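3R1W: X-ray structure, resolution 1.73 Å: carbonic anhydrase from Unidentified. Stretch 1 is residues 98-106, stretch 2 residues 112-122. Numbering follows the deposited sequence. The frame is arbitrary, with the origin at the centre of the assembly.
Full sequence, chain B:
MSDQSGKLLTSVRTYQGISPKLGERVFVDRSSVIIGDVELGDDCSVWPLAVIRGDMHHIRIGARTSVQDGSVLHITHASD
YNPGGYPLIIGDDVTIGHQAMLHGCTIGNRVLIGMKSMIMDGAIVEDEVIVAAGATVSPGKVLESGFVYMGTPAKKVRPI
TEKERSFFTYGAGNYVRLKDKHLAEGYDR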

# COMPACT_ATOMS: atom_id res chain seq x y z
N HIS B 98 2.50 7.92 4.87
CA HIS B 98 2.02 6.54 4.76
C HIS B 98 1.87 6.11 3.31
O HIS B 98 1.42 6.88 2.47
CB HIS B 98 0.64 6.38 5.44
CG HIS B 98 0.52 7.12 6.73
ND1 HIS B 98 1.00 6.62 7.92
CD2 HIS B 98 -0.03 8.33 7.03
CE1 HIS B 98 0.75 7.48 8.90
NE2 HIS B 98 0.13 8.53 8.38
N GLN B 99 2.23 4.86 3.02
CA GLN B 99 2.00 4.29 1.70
C GLN B 99 2.71 5.05 0.58
O GLN B 99 2.27 5.01 -0.57
CB GLN B 99 0.50 4.19 1.39
CG GLN B 99 -0.27 3.34 2.40
CD GLN B 99 -1.75 3.28 2.09
OE1 GLN B 99 -2.29 4.18 1.44
NE2 GLN B 99 -2.41 2.21 2.53
N ALA B 100 3.81 5.72 0.91
CA ALA B 100 4.62 6.36 -0.13
C ALA B 100 5.28 5.29 -1.02
O ALA B 100 5.47 4.15 -0.60
CB ALA B 100 5.66 7.27 0.50
N MET B 101 5.65 5.68 -2.23
CA MET B 101 6.38 4.80 -3.12
C MET B 101 7.55 5.59 -3.67
O MET B 101 7.37 6.46 -4.53
CB MET B 101 5.50 4.37 -4.29
CG MET B 101 6.19 3.50 -5.33
SD MET B 101 6.50 1.81 -4.79
CE MET B 101 8.28 1.82 -4.83
N LEU B 102 8.74 5.30 -3.16
CA LEU B 102 9.95 6.01 -3.53
C LEU B 102 10.83 5.05 -4.30
O LEU B 102 11.18 3.97 -3.79
CB LEU B 102 10.69 6.53 -2.30
CG LEU B 102 10.16 7.81 -1.62
CD1 LEU B 102 8.68 7.74 -1.37
CD2 LEU B 102 10.90 8.12 -0.30
N HIS B 103 11.17 5.42 -5.53
CA HIS B 103 11.94 4.54 -6.40
C HIS B 103 13.08 5.30 -7.06
O HIS B 103 12.85 6.18 -7.88
CB HIS B 103 11.04 3.93 -7.47
CG HIS B 103 11.47 2.57 -7.92
ND1 HIS B 103 12.51 2.37 -8.81
CD2 HIS B 103 11.01 1.33 -7.60
CE1 HIS B 103 12.67 1.08 -9.02
NE2 HIS B 103 11.77 0.43 -8.29
N GLY B 104 14.31 4.98 -6.68
CA GLY B 104 15.49 5.45 -7.39
C GLY B 104 15.65 6.95 -7.48
O GLY B 104 16.25 7.46 -8.44
N CYS B 105 15.16 7.67 -6.47
CA CYS B 105 15.15 9.12 -6.53
C CYS B 105 16.12 9.76 -5.54
O CYS B 105 16.77 9.08 -4.74
CB CYS B 105 13.72 9.66 -6.30
SG CYS B 105 12.92 9.04 -4.79
N THR B 106 16.21 11.08 -5.60
CA THR B 106 17.02 11.82 -4.65
C THR B 106 16.14 12.85 -3.96
O THR B 106 15.38 13.56 -4.61
CB THR B 106 18.20 12.52 -5.36
OG1 THR B 106 19.06 11.52 -5.92
CG2 THR B 106 19.01 13.34 -4.37
N LEU B 112 8.54 17.34 2.91
CA LEU B 112 7.31 16.63 3.23
C LEU B 112 6.88 15.84 2.02
O LEU B 112 6.53 16.42 0.99
CB LEU B 112 6.21 17.63 3.57
CG LEU B 112 5.56 17.65 4.95
CD1 LEU B 112 4.41 18.66 4.94
CD2 LEU B 112 5.06 16.27 5.33
N ILE B 113 6.88 14.52 2.13
CA ILE B 113 6.34 13.68 1.06
C ILE B 113 4.97 13.17 1.50
O ILE B 113 4.88 12.38 2.44
CB ILE B 113 7.30 12.53 0.69
CG1 ILE B 113 8.58 13.11 0.07
CG2 ILE B 113 6.64 11.56 -0.29
CD1 ILE B 113 9.78 12.27 0.30
N GLY B 114 3.91 13.63 0.84
CA GLY B 114 2.56 13.30 1.26
C GLY B 114 2.24 11.82 1.18
O GLY B 114 2.85 11.07 0.41
N MET B 115 1.28 11.38 1.98
CA MET B 115 0.89 9.98 1.95
C MET B 115 0.41 9.59 0.55
O MET B 115 -0.24 10.37 -0.14
CB MET B 115 -0.18 9.67 3.00
CG MET B 115 -1.35 10.62 2.99
SD MET B 115 -2.45 10.40 4.42
CE MET B 115 -3.61 11.71 4.01
N LYS B 116 0.78 8.39 0.13
CA LYS B 116 0.31 7.82 -1.11
C LYS B 116 0.93 8.49 -2.34
O LYS B 116 0.49 8.24 -3.46
CB LYS B 116 -1.22 7.95 -1.17
CG LYS B 116 -1.89 7.02 -2.12
CD LYS B 116 -1.99 5.66 -1.51
CE LYS B 116 -3.44 5.19 -1.44
NZ LYS B 116 -3.46 3.76 -1.03
N SER B 117 1.93 9.33 -2.13
CA SER B 117 2.62 9.93 -3.27
C SER B 117 3.65 8.96 -3.82
O SER B 117 4.02 7.98 -3.16
CB SER B 117 3.24 11.28 -2.92
OG SER B 117 4.29 11.15 -1.99
N MET B 118 4.12 9.23 -5.03
CA MET B 118 5.06 8.34 -5.71
C MET B 118 6.14 9.19 -6.36
O MET B 118 5.84 10.14 -7.09
CB MET B 118 4.32 7.50 -6.75
CG MET B 118 5.24 6.62 -7.58
SD MET B 118 4.36 5.29 -8.44
CE MET B 118 3.95 4.21 -7.10
N ILE B 119 7.40 8.89 -6.06
CA ILE B 119 8.53 9.61 -6.64
C ILE B 119 9.38 8.61 -7.40
O ILE B 119 9.85 7.64 -6.81
CB ILE B 119 9.42 10.24 -5.55
CG1 ILE B 119 8.58 10.86 -4.43
CG2 ILE B 119 10.38 11.27 -6.17
CD1 ILE B 119 7.68 11.98 -4.88
N MET B 120 9.61 8.87 -8.68
CA MET B 120 10.15 7.86 -9.59
C MET B 120 11.63 8.04 -9.97
O MET B 120 12.27 9.01 -9.57
CB MET B 120 9.26 7.77 -10.83
CG MET B 120 7.78 7.53 -10.45
SD MET B 120 6.66 7.51 -11.85
CE MET B 120 7.18 6.03 -12.69
N ASP B 121 12.16 7.09 -10.73
CA ASP B 121 13.60 7.03 -11.00
C ASP B 121 14.19 8.35 -11.49
O ASP B 121 13.68 8.95 -12.44
CB ASP B 121 13.93 5.94 -12.03
CG ASP B 121 13.91 4.53 -11.44
OD1 ASP B 121 13.85 4.39 -10.21
OD2 ASP B 121 13.98 3.56 -12.23
N GLY B 122 15.27 8.78 -10.86
CA GLY B 122 16.02 9.92 -11.33
C GLY B 122 15.40 11.25 -10.96
O GLY B 122 15.94 12.31 -11.29

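The two strongest side-chain links lie near opposite ends of the contact. At one, ND1 of His 103 donates to OD1 of Asp 121 over 2.8 Å at a nearly straight 171°, and the carboxylate oxygen lies at the ring edge, near its plane, where the N-H points. At the other, the ammonium NZ of Lys 116 gives a hydrogen bond to the amide oxygen OE1 of Gln 99, also at 2.8 Å. The CA-to-CB bond of Lys 116 points away from stretch 1, but the chain folds back through a p chi2 to bring its end within reach.

Between these links the backbones pair as parallel strands. Met 101 N donates to Ser 117 O (3.0 Å), Ile 119 N to Met 101 O (2.9 Å) and His 103 N to Ile 119 O (2.9 Å), so Met 101 engages residues before and after its partner Met 118. Backbone bonds continue beyond the strands, from Lys 116 N to His 98 O and from Gly 122 N to Gly 104 O, both 2.9 Å. The type II turn from Gly 114 to Ser 117 delivers Lys 116 N to its acceptor; within it, Ser 117 OG donates to Gly 114 O at 2.8 Å.

Gly 104 suits its place doubly: its phi is positive, and an ideal CB would lie 2.2 Å from Asp 121 OD1. Gly 122 likewise has a positive phi.

Apolar packing completes the contact, which buries 756 Å² over both sides. Leu 102 and Ile 119 share one face of the sheet, with CD1 of Leu 102 4.4 Å from CG1 of Ile 119. Cys 105 SG approaches Ile 119 CG2 at 3.7 Å, while Leu 102 CD2 lies 4.3 Å from Ile 113 CD1. Met 101 and Met 118 occupy the other face.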